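Local coordinates for protein methylmalonyl-CoA carboxyltransferase 5S subunit (Propionibacterium freudenreichii subsp. shermanii, PDB 1RQB) that catalyses transfer of the carboxyl group from the biotin of the 1.3S subunit to pyruvate, forming oxaloacetate, with one bound cobalt ion per subunit, at residues L39-M44 against K301-K306; Y111-D116 against Q420-L425; G60-E65 against N96-M101; I164-S169 against A199-Q204. One frame throughout, in Å; residues are numbered along the deposited sequence.

Interaction 1. Residues L39-M44 against K301-K306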
# COMPACT_ATOMS: atom_id res chain seq x y z
N LEU A 39 -1.49 -13.52 -3.29
CA LEU A 39 -2.54 -12.67 -3.87
C LEU A 39 -3.56 -13.43 -4.71
O LEU A 39 -4.70 -12.97 -4.85
CB LEU A 39 -1.90 -11.57 -4.72
CG LEU A 39 -1.12 -10.53 -3.92
CD1 LEU A 39 -0.32 -9.65 -4.85
CD2 LEU A 39 -2.09 -9.70 -3.08
N MSE A 40 -3.21 -14.58 -5.28
CA MSE A 40 -4.18 -15.26 -6.15
C MSE A 40 -4.17 -16.78 -5.99
O MSE A 40 -4.24 -17.53 -6.96
CB MSE A 40 -3.98 -14.82 -7.60
CG MSE A 40 -2.58 -14.90 -8.13
SE MSE A 40 -2.23 -13.40 -9.37
CE MSE A 40 -1.78 -12.05 -8.10
N ALA A 41 -4.08 -17.20 -4.74
CA ALA A 41 -4.15 -18.61 -4.32
C ALA A 41 -3.17 -19.51 -5.07
O ALA A 41 -3.49 -20.66 -5.36
CB ALA A 41 -5.60 -19.11 -4.51
N THR A 42 -1.98 -19.00 -5.39
CA THR A 42 -0.93 -19.80 -6.03
C THR A 42 -1.38 -20.37 -7.38
O THR A 42 -0.81 -21.35 -7.85
CB THR A 42 -0.52 -21.02 -5.14
OG1 THR A 42 -0.73 -20.72 -3.75
CG2 THR A 42 0.94 -21.36 -5.35
N ARG A 43 -2.35 -19.74 -8.04
CA ARG A 43 -2.87 -20.29 -9.29
C ARG A 43 -2.12 -19.82 -10.54
O ARG A 43 -2.48 -20.22 -11.65
CB ARG A 43 -4.35 -19.92 -9.45
CG ARG A 43 -5.30 -20.54 -8.43
CD ARG A 43 -5.22 -22.06 -8.49
NE ARG A 43 -6.43 -22.69 -7.96
CZ ARG A 43 -6.78 -22.77 -6.68
NH1 ARG A 43 -6.01 -22.25 -5.73
NH2 ARG A 43 -7.92 -23.37 -6.36
N MSE A 44 -1.08 -19.02 -10.40
CA MSE A 44 -0.38 -18.50 -11.58
C MSE A 44 0.13 -19.63 -12.49
O MSE A 44 0.90 -20.49 -12.06
CB MSE A 44 0.81 -17.63 -11.19
CG MSE A 44 1.57 -17.16 -12.41
SE MSE A 44 0.85 -15.50 -13.00
CE MSE A 44 1.95 -14.46 -11.94
N LYS A 301 -8.82 -12.62 -11.47
CA LYS A 301 -9.73 -11.92 -10.56
C LYS A 301 -10.56 -12.86 -9.69
O LYS A 301 -10.88 -12.52 -8.55
CB LYS A 301 -10.69 -11.01 -11.34
CG LYS A 301 -11.64 -11.74 -12.27
CD LYS A 301 -12.59 -10.75 -12.92
CE LYS A 301 -13.37 -9.97 -11.86
NZ LYS A 301 -14.33 -8.99 -12.45
N LYS A 302 -10.91 -14.04 -10.19
CA LYS A 302 -11.74 -14.97 -9.39
C LYS A 302 -10.98 -15.48 -8.16
O LYS A 302 -11.59 -16.09 -7.28
CB LYS A 302 -12.18 -16.19 -10.22
CG LYS A 302 -13.07 -15.90 -11.44
CD LYS A 302 -14.40 -15.25 -11.06
CE LYS A 302 -15.30 -15.07 -12.29
NZ LYS A 302 -16.65 -14.58 -11.91
N PHE A 303 -9.67 -15.26 -8.08
CA PHE A 303 -8.92 -15.78 -6.93
C PHE A 303 -8.37 -14.66 -6.04
O PHE A 303 -7.63 -14.92 -5.10
CB PHE A 303 -7.73 -16.64 -7.40
CG PHE A 303 -8.12 -17.79 -8.28
CD1 PHE A 303 -8.08 -17.67 -9.67
CD2 PHE A 303 -8.53 -19.00 -7.72
CE1 PHE A 303 -8.46 -18.73 -10.49
CE2 PHE A 303 -8.91 -20.07 -8.53
CZ PHE A 303 -8.88 -19.94 -9.92
N GLU A 304 -8.74 -13.40 -6.31
CA GLU A 304 -8.22 -12.26 -5.54
C GLU A 304 -8.91 -12.12 -4.18
O GLU A 304 -10.02 -12.61 -3.97
CB GLU A 304 -8.43 -10.96 -6.31
CG GLU A 304 -7.70 -10.84 -7.63
CD GLU A 304 -6.31 -10.23 -7.48
OE1 GLU A 304 -6.06 -9.55 -6.46
OE2 GLU A 304 -5.47 -10.42 -8.39
N SER A 305 -8.23 -11.42 -3.27
CA SER A 305 -8.73 -11.12 -1.92
C SER A 305 -9.36 -9.73 -1.94
O SER A 305 -9.10 -8.94 -2.85
CB SER A 305 -7.59 -11.14 -0.90
OG SER A 305 -7.18 -12.46 -0.63
N LYS A 306 -10.15 -9.39 -0.92
CA LYS A 306 -10.86 -8.10 -0.91
C LYS A 306 -10.36 -7.12 0.15
O LYS A 306 -10.99 -6.08 0.34
CB LYS A 306 -12.35 -8.37 -0.73
CG LYS A 306 -12.96 -9.18 -1.87
CD LYS A 306 -14.42 -9.54 -1.62
CE LYS A 306 -14.57 -10.48 -0.44
NZ LYS A 306 -13.92 -11.80 -0.72
O HOH W 1 -5.75 -10.64 -4.00

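Interaction 2. Residues Y111-D116 against Q420-L425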
# COMPACT_ATOMS: atom_id res chain seq x y z
N TYR A 111 3.04 -32.84 3.99
CA TYR A 111 2.04 -32.75 5.07
C TYR A 111 2.53 -33.34 6.39
O TYR A 111 1.79 -33.31 7.37
CB TYR A 111 0.78 -33.50 4.61
CG TYR A 111 1.01 -35.01 4.49
CD1 TYR A 111 0.60 -35.88 5.50
CD2 TYR A 111 1.68 -35.55 3.39
CE1 TYR A 111 0.87 -37.24 5.43
CE2 TYR A 111 1.95 -36.92 3.31
CZ TYR A 111 1.54 -37.76 4.33
OH TYR A 111 1.84 -39.11 4.27
N ARG A 112 3.74 -33.90 6.45
CA ARG A 112 4.21 -34.48 7.72
C ARG A 112 5.74 -34.48 7.76
O ARG A 112 6.41 -34.13 6.79
CB ARG A 112 3.76 -35.93 7.86
CG ARG A 112 4.33 -36.85 6.75
CD ARG A 112 3.94 -38.30 6.95
NE ARG A 112 4.34 -39.15 5.82
CZ ARG A 112 5.53 -39.74 5.69
NH1 ARG A 112 6.47 -39.60 6.61
NH2 ARG A 112 5.76 -40.50 4.62
N HIS A 113 6.28 -34.87 8.91
CA HIS A 113 7.74 -34.99 9.02
C HIS A 113 8.15 -36.25 8.25
O HIS A 113 7.45 -37.26 8.30
CB HIS A 113 8.17 -35.13 10.48
CG HIS A 113 8.05 -33.87 11.27
ND1 HIS A 113 9.03 -33.44 12.14
CD2 HIS A 113 7.08 -32.93 11.31
CE1 HIS A 113 8.68 -32.29 12.67
NE2 HIS A 113 7.49 -31.95 12.19
N TYR A 114 9.26 -36.18 7.53
CA TYR A 114 9.74 -37.35 6.78
C TYR A 114 11.06 -37.84 7.39
O TYR A 114 11.75 -37.10 8.09
CB TYR A 114 10.00 -37.00 5.31
CG TYR A 114 8.75 -36.66 4.56
CD1 TYR A 114 8.24 -35.36 4.57
CD2 TYR A 114 8.02 -37.66 3.91
CE1 TYR A 114 7.03 -35.07 3.95
CE2 TYR A 114 6.81 -37.37 3.30
CZ TYR A 114 6.32 -36.08 3.32
OH TYR A 114 5.11 -35.80 2.75
N ASN A 115 11.37 -39.10 7.12
CA ASN A 115 12.64 -39.68 7.57
C ASN A 115 13.76 -38.89 6.89
O ASN A 115 13.59 -38.38 5.79
CB ASN A 115 12.70 -41.18 7.20
CG ASN A 115 14.09 -41.77 7.33
OD1 ASN A 115 14.91 -41.64 6.42
ND2 ASN A 115 14.38 -42.41 8.47
N ASP A 116 14.90 -38.80 7.56
CA ASP A 116 16.06 -38.04 7.07
C ASP A 116 16.44 -38.38 5.63
O ASP A 116 16.89 -37.50 4.89
CB ASP A 116 17.28 -38.27 7.99
CG ASP A 116 17.18 -37.49 9.31
OD1 ASP A 116 16.37 -36.54 9.39
OD2 ASP A 116 17.93 -37.82 10.26
N GLN A 420 11.98 -35.07 22.07
CA GLN A 420 13.12 -35.12 21.14
C GLN A 420 12.61 -34.88 19.72
O GLN A 420 11.40 -34.93 19.46
CB GLN A 420 13.82 -36.48 21.24
CG GLN A 420 15.09 -36.63 20.40
CD GLN A 420 16.12 -35.54 20.67
OE1 GLN A 420 16.08 -34.47 20.06
NE2 GLN A 420 17.03 -35.80 21.60
N ARG A 421 13.52 -34.60 18.80
CA ARG A 421 13.18 -34.35 17.40
C ARG A 421 12.33 -35.51 16.88
O ARG A 421 12.75 -36.67 16.93
CB ARG A 421 14.46 -34.23 16.57
CG ARG A 421 14.24 -33.77 15.13
CD ARG A 421 15.53 -33.85 14.33
NE ARG A 421 15.95 -35.25 14.20
CZ ARG A 421 16.34 -35.80 13.06
NH1 ARG A 421 16.37 -35.08 11.94
NH2 ARG A 421 16.64 -37.10 13.01
N PRO A 422 11.13 -35.22 16.37
CA PRO A 422 10.22 -36.25 15.85
C PRO A 422 10.80 -37.23 14.83
O PRO A 422 10.52 -38.43 14.90
CB PRO A 422 9.08 -35.43 15.26
CG PRO A 422 9.03 -34.23 16.15
CD PRO A 422 10.49 -33.89 16.35
N ALA A 423 11.61 -36.74 13.90
CA ALA A 423 12.17 -37.59 12.84
C ALA A 423 13.10 -38.67 13.40
O ALA A 423 13.43 -39.62 12.70
CB ALA A 423 12.90 -36.74 11.81
N ASP A 424 13.54 -38.52 14.65
CA ASP A 424 14.41 -39.52 15.29
C ASP A 424 13.67 -40.86 15.37
O ASP A 424 14.29 -41.92 15.42
CB ASP A 424 14.75 -39.10 16.73
CG ASP A 424 15.92 -38.14 16.81
OD1 ASP A 424 16.25 -37.50 15.80
OD2 ASP A 424 16.50 -38.03 17.92
N LEU A 425 12.34 -40.80 15.39
CA LEU A 425 11.52 -42.01 15.54
C LEU A 425 11.08 -42.59 14.19
O LEU A 425 10.54 -43.69 14.15
CB LEU A 425 10.25 -41.68 16.34
CG LEU A 425 10.39 -40.96 17.68
CD1 LEU A 425 9.00 -40.64 18.21
CD2 LEU A 425 11.15 -41.83 18.66
O HOH W 2 11.60 -33.88 12.93
O HOH W 3 14.92 -39.61 10.31

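Interaction 3. Residues G60-E65 against N96-M101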
# COMPACT_ATOMS: atom_id res chain seq x y z
N GLY A 60 18.87 -7.44 -11.98
CA GLY A 60 19.86 -7.17 -10.93
C GLY A 60 19.50 -7.64 -9.52
O GLY A 60 20.09 -7.21 -8.54
N TYR A 61 18.54 -8.55 -9.42
CA TYR A 61 18.10 -9.05 -8.11
C TYR A 61 19.18 -9.94 -7.47
O TYR A 61 19.94 -10.61 -8.16
CB TYR A 61 16.84 -9.90 -8.27
CG TYR A 61 15.64 -9.15 -8.76
CD1 TYR A 61 15.07 -9.45 -10.01
CD2 TYR A 61 15.02 -8.20 -7.96
CE1 TYR A 61 13.90 -8.82 -10.44
CE2 TYR A 61 13.84 -7.56 -8.38
CZ TYR A 61 13.29 -7.88 -9.62
OH TYR A 61 12.11 -7.30 -10.00
N TRP A 62 19.21 -9.96 -6.13
CA TRP A 62 20.15 -10.83 -5.41
C TRP A 62 19.73 -12.28 -5.65
O TRP A 62 20.56 -13.16 -5.88
CB TRP A 62 20.13 -10.52 -3.91
CG TRP A 62 21.12 -11.37 -3.16
CD1 TRP A 62 22.48 -11.22 -3.14
CD2 TRP A 62 20.83 -12.57 -2.43
NE1 TRP A 62 23.06 -12.27 -2.46
CE2 TRP A 62 22.07 -13.11 -2.01
CE3 TRP A 62 19.65 -13.24 -2.10
CZ2 TRP A 62 22.16 -14.30 -1.27
CZ3 TRP A 62 19.74 -14.43 -1.36
CH2 TRP A 62 20.99 -14.94 -0.96
N SER A 63 18.43 -12.52 -5.59
CA SER A 63 17.86 -13.85 -5.86
C SER A 63 16.43 -13.69 -6.37
O SER A 63 15.83 -12.62 -6.24
CB SER A 63 17.86 -14.75 -4.60
OG SER A 63 16.89 -14.32 -3.65
N VAL A 64 15.93 -14.75 -6.98
CA VAL A 64 14.56 -14.80 -7.53
C VAL A 64 13.83 -15.98 -6.88
O VAL A 64 14.17 -17.14 -7.12
CB VAL A 64 14.62 -15.01 -9.06
CG1 VAL A 64 13.21 -15.10 -9.63
CG2 VAL A 64 15.40 -13.83 -9.71
N GLU A 65 12.85 -15.70 -6.03
CA GLU A 65 12.14 -16.81 -5.39
C GLU A 65 11.19 -17.39 -6.45
O GLU A 65 10.36 -16.67 -7.00
CB GLU A 65 11.36 -16.32 -4.16
CG GLU A 65 10.86 -17.48 -3.29
CD GLU A 65 9.83 -17.04 -2.26
OE1 GLU A 65 10.07 -17.25 -1.05
OE2 GLU A 65 8.79 -16.50 -2.68
N ASN A 96 21.51 -16.64 -15.25
CA ASN A 96 22.46 -15.82 -14.49
C ASN A 96 21.92 -15.47 -13.10
O ASN A 96 22.57 -14.72 -12.36
CB ASN A 96 22.72 -14.52 -15.24
CG ASN A 96 23.12 -14.75 -16.68
OD1 ASN A 96 24.11 -15.42 -16.95
ND2 ASN A 96 22.33 -14.23 -17.61
N SER A 97 20.78 -16.02 -12.71
CA SER A 97 20.19 -15.63 -11.42
C SER A 97 20.33 -16.71 -10.35
O SER A 97 20.43 -17.90 -10.65
CB SER A 97 18.70 -15.34 -11.60
OG SER A 97 18.46 -14.45 -12.66
N ARG A 98 20.31 -16.27 -9.09
CA ARG A 98 20.30 -17.21 -7.97
C ARG A 98 18.83 -17.59 -7.75
O ARG A 98 18.03 -16.74 -7.38
CB ARG A 98 20.78 -16.58 -6.65
CG ARG A 98 22.20 -16.11 -6.58
CD ARG A 98 22.54 -15.74 -5.13
NE ARG A 98 23.89 -15.22 -5.01
CZ ARG A 98 24.26 -13.99 -5.38
NH1 ARG A 98 23.38 -13.14 -5.91
NH2 ARG A 98 25.53 -13.63 -5.25
N LEU A 99 18.48 -18.85 -8.01
CA LEU A 99 17.09 -19.26 -7.80
C LEU A 99 16.91 -19.58 -6.31
O LEU A 99 17.81 -20.14 -5.68
CB LEU A 99 16.75 -20.49 -8.65
CG LEU A 99 16.97 -20.31 -10.16
CD1 LEU A 99 16.35 -21.50 -10.90
CD2 LEU A 99 16.36 -19.01 -10.63
N GLN A 100 15.75 -19.22 -5.76
CA GLN A 100 15.51 -19.45 -4.33
C GLN A 100 14.17 -20.14 -4.12
O GLN A 100 13.23 -19.93 -4.88
CB GLN A 100 15.52 -18.09 -3.63
CG GLN A 100 15.35 -18.13 -2.13
CD GLN A 100 15.66 -16.78 -1.49
OE1 GLN A 100 16.65 -16.14 -1.82
NE2 GLN A 100 14.82 -16.36 -0.55
N MSE A 101 14.10 -20.99 -3.10
CA MSE A 101 12.85 -21.69 -2.77
C MSE A 101 12.63 -21.60 -1.26
O MSE A 101 13.55 -21.31 -0.50
CB MSE A 101 12.90 -23.17 -3.14
CG MSE A 101 13.84 -24.03 -2.28
SE MSE A 101 13.61 -25.97 -2.55
CE MSE A 101 11.71 -26.08 -2.18
O HOH W 4 20.39 -13.45 -8.90
O HOH W 5 12.40 -18.16 -0.11

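Interaction 4. Residues I164-S169 against A199-Q204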
# COMPACT_ATOMS: atom_id res chain seq x y z
N ILE A 164 13.90 -17.52 10.73
CA ILE A 164 13.26 -17.22 12.02
C ILE A 164 11.89 -16.63 11.70
O ILE A 164 11.80 -15.60 11.02
CB ILE A 164 14.04 -16.15 12.81
CG1 ILE A 164 15.40 -16.69 13.24
CG2 ILE A 164 13.23 -15.73 14.03
CD1 ILE A 164 16.33 -15.61 13.75
N CYS A 165 10.82 -17.29 12.12
CA CYS A 165 9.48 -16.75 11.89
C CYS A 165 9.19 -15.74 13.00
O CYS A 165 9.22 -16.07 14.18
CB CYS A 165 8.42 -17.85 11.91
SG CYS A 165 8.51 -18.95 10.49
N TYR A 166 8.95 -14.51 12.58
CA TYR A 166 8.69 -13.42 13.53
C TYR A 166 7.24 -13.46 14.00
O TYR A 166 6.31 -13.67 13.22
CB TYR A 166 8.94 -12.06 12.88
CG TYR A 166 8.70 -10.92 13.85
CD1 TYR A 166 9.63 -10.63 14.85
CD2 TYR A 166 7.53 -10.16 13.79
CE1 TYR A 166 9.39 -9.61 15.78
CE2 TYR A 166 7.28 -9.14 14.71
CZ TYR A 166 8.22 -8.87 15.70
OH TYR A 166 7.99 -7.86 16.61
N THR A 167 7.05 -13.25 15.29
CA THR A 167 5.68 -13.17 15.82
C THR A 167 5.71 -12.26 17.04
O THR A 167 6.77 -11.82 17.49
CB THR A 167 5.09 -14.57 16.21
OG1 THR A 167 3.73 -14.41 16.64
CG2 THR A 167 5.88 -15.20 17.35
N ILE A 168 4.52 -11.92 17.53
CA ILE A 168 4.41 -11.12 18.75
C ILE A 168 3.71 -12.00 19.79
O ILE A 168 2.67 -12.61 19.51
CB ILE A 168 3.60 -9.82 18.52
CG1 ILE A 168 4.39 -8.87 17.60
CG2 ILE A 168 3.35 -9.12 19.84
CD1 ILE A 168 3.62 -7.63 17.20
N SER A 169 4.31 -12.14 20.96
CA SER A 169 3.71 -12.93 22.04
C SER A 169 4.48 -12.63 23.33
O SER A 169 5.59 -12.09 23.29
CB SER A 169 3.81 -14.44 21.76
OG SER A 169 5.01 -14.97 22.29
N ALA A 199 2.98 -9.83 8.63
CA ALA A 199 3.30 -8.40 8.58
C ALA A 199 3.19 -7.77 9.98
O ALA A 199 2.74 -6.64 10.14
CB ALA A 199 2.35 -7.66 7.62
N LEU A 200 3.67 -8.50 10.98
CA LEU A 200 3.59 -8.03 12.37
C LEU A 200 4.82 -7.21 12.76
O LEU A 200 4.82 -6.57 13.81
CB LEU A 200 3.51 -9.23 13.30
CG LEU A 200 2.17 -9.95 13.41
CD1 LEU A 200 2.38 -11.27 14.13
CD2 LEU A 200 1.20 -9.06 14.14
N LEU A 201 5.86 -7.24 11.94
CA LEU A 201 7.11 -6.56 12.29
C LEU A 201 6.99 -5.04 12.11
O LEU A 201 6.90 -4.53 11.00
CB LEU A 201 8.27 -7.09 11.43
CG LEU A 201 9.65 -6.53 11.79
CD1 LEU A 201 10.09 -7.05 13.17
CD2 LEU A 201 10.66 -6.99 10.73
N LYS A 202 6.99 -4.33 13.23
CA LYS A 202 6.92 -2.86 13.20
C LYS A 202 8.33 -2.30 13.04
O LYS A 202 9.31 -3.01 13.22
CB LYS A 202 6.24 -2.32 14.47
CG LYS A 202 4.74 -2.66 14.55
CD LYS A 202 4.11 -2.04 15.79
CE LYS A 202 2.60 -2.25 15.82
NZ LYS A 202 1.98 -1.38 16.86
N PRO A 203 8.43 -1.01 12.69
CA PRO A 203 9.72 -0.34 12.49
C PRO A 203 10.77 -0.42 13.60
O PRO A 203 11.92 -0.76 13.34
CB PRO A 203 9.32 1.10 12.20
CG PRO A 203 8.01 0.95 11.51
CD PRO A 203 7.32 -0.10 12.36
N GLN A 204 10.39 -0.13 14.85
CA GLN A 204 11.41 -0.13 15.91
C GLN A 204 11.92 -1.56 16.16
O GLN A 204 13.11 -1.77 16.34
CB GLN A 204 10.88 0.48 17.20
CG GLN A 204 12.01 0.77 18.19
CD GLN A 204 12.98 1.79 17.64
OE1 GLN A 204 12.59 2.90 17.28
NE2 GLN A 204 14.26 1.41 17.55
O HOH W 6 6.41 -5.77 15.77

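Interaction 1. Residues L39-M44 against K301-K306
Phe303, at the end of a short 3-10 segment, packs against the type I' beta turn that runs from Met40 to Arg43 just after helix 31-39 of the TIM barrel. The apolar part centres on its ring: Arg43 lays CG over the middle of one face, a CH-pi contact with Arg43 CG 3.7 Å from the centroid of the Phe303 ring. The arginine chain crosses the phenylalanine at about a right angle, and CE2 of Phe303 in turn sits over one face of the guanidinium. A long chain with an aliphatic root suits this place, since it covers the ring and still lets its charged end find a carbonyl; Phe78 adds a cation-pi contact with Arg43. That end is turned back to its own loop, where Arg43 NH1 gives Ala41 O a hydrogen bond of 3.0 Å in the guanidinium plane. Ala41 CB and Met40 CB, the latter on a selenomethionine, add small apolar touches to Phe303.

No direct hydrogen bond joins the two segments; the polar link is water-mediated. Glu304 lies beside Met40, and its OE2 is engaged by Arg297 in a salt bridge. One water, 2.7 Å from Leu39 O, donates to that oxygen and to Glu304 OE1 and accepts from Ser305 N.

Interaction 2. Residues Y111-D116 against Q420-L425
Arg421 and Asp116 meet tip to tip in an end-on salt bridge, one nitrogen to each carboxylate oxygen. NH1 of Arg421 lies 2.9 Å from OD1 of Asp116, meeting the syn lone pair of that oxygen, while NH2 of Arg421 reaches OD2 of Asp116 at 3.1 Å. The two flat groups are not coplanar but turned 41° apart. Beside this pair, Pro422 sets CB 3.7 Å from ND1 of the His113 ring, and Ala423 brings its methyl up to Tyr114 O. Two waters fill out the polar part: one joins His113 ND1 to Ala423 N, the other takes a bond from Asp116 N and gives one to Ala423 O.

Further out, Asp424 holds the arginine from its own segment: OD1 of Asp424 accepts from both NE and NH2 of Arg421, NE at 2.8 Å. The methyl of Ala423 sits over the centre of one face of the Arg421 guanidinium, where a small side chain can come close. Asp116, at the start of helix 116-128, is steadied by Gln106, which also donates to OD1. An alanine in place of Arg421 would probably leave Asp116 and Asp424 as two nearby negative charges without their shared mate, and weaken the tie between the loops.

The contact thus joins the pyruvate carboxyltransferase barrel to the conserved carboxylase domain, away from the cobalt site. With one guanidinium shared by two carboxylates, the geometry suggests that this part of the junction is held largely by a directional ionic network, helped by apolar touches of Pro422 and Ala423.

Interaction 3. Residues G60-E65 against N96-M101
Ser63 and Gln100 make the tight, buried end of this contact, with OG of Ser63 giving a hydrogen bond to OE1 of Gln100 at 2.6 Å. The hydroxyl approaches from above the plane of the amide carbonyl, and it has a second partner in Thr28 of strand 23-29. Gln100 is extended, CG anti to the backbone N (chi1 -178°), and a long amide suits this spot because its two ends serve different neighbours: OE1 meets the serine, while NE2 donates to a water that in turn donates to OE1 of Glu65. The other oxygen of that glutamate, OE2, is held by Arg33 and by the backbone N of Asp34, residues of the substrate site, the latter also a cobalt ligand.

The backbones belong to strands 63-68 and 99-103, neighbours in the parallel barrel of the TIM fold. Val64 N gives a hydrogen bond to Arg98 O, and Gln100 N one to Val64 O, each 2.9 Å. Val64 and Leu99 share one face of the sheet, Glu65 and Gln100 the other.

Toward the strand starts the packing opens to solvent, where Arg98 is exposed. Its guanidinium lies flat on the Trp62 indole, planes 14° apart and centres 4.1 Å apart, an off-centre cation-pi stack over the five-membered ring, while CD lies over the six-membered one. A broad ring and a delocalised cation match well here. NH1 of Arg98 also turns an N-H to a lone pair of Trp62 O, 2.8 Å away, and a water bridges Arg98 N to Tyr61 O.

Interaction 4. Residues I164-S169 against A199-Q204
Leu201 presses a methyl into the face of Tyr166: CD1 stands over the centre of the phenol ring, 3.6 Å from its centroid and 12° off the normal, a CH-pi contact. The two side chains cross at about a right angle. Tyr166 carries CG anti to the backbone N (chi1 -179°), on a side chain that sets out toward 199-204; its CE2 comes 3.5 Å from CA of Leu201. At the rim, near the ring plane, lies Leu200 O, with CB of Leu200 4.0 Å from Tyr166 CE2. A flat ring with a polar tip fits here, since its face takes up the leucine while its hydroxyl stays among polar groups.

Both segments belong to the TIM barrel: 164-169 is the loop after strand 159-163. The other, 199-204, is a loop that runs into helix 203-217, with Lys202 at the N-cap position; Tyr166 also touches Pro205 and Ile209 of that helix. NZ of Lys202 forms salt bridges with Glu270 and Glu273 of the second subunit, so the loop also borders the dimer interface.

Ile168 crosses Leu200 obliquely, CD1 of Ile168 lying 4.2 Å from CD2 of Leu200 and 3.7 Å from Leu200 O. The other methyl of Leu200, CD1, rests by CA of Thr167. An alanine at Tyr166 would probably leave the Leu201 methyl without its aromatic face and deprive a bridging water of one partner. That water is 2.8 Å from Tyr166 OH, donates to Leu200 O and accepts from Lys202 N.

From the N terminus, the chain passes 39-44, the first half of interaction 1, whose partner in this contact, 301-306, comes after the last strands of the barrel. Within that long loop, interaction 3 closes first, pairing 60-65 with 96-101 as adjacent strands. The chain then opens interaction 2 at 111-116, and interaction 4 joins 164-169 to 199-204 before either long loop is closed, so it lies inside both. Interactions 1 and 2 cross: 301-306 returns to the barrel before 420-425 does. Interactions 3 and 4 are local to the barrel, whereas interaction 2 ties it to the conserved carboxylase domain, on the opposite side of the chain's centre from interaction 1, about 33 Å between centres.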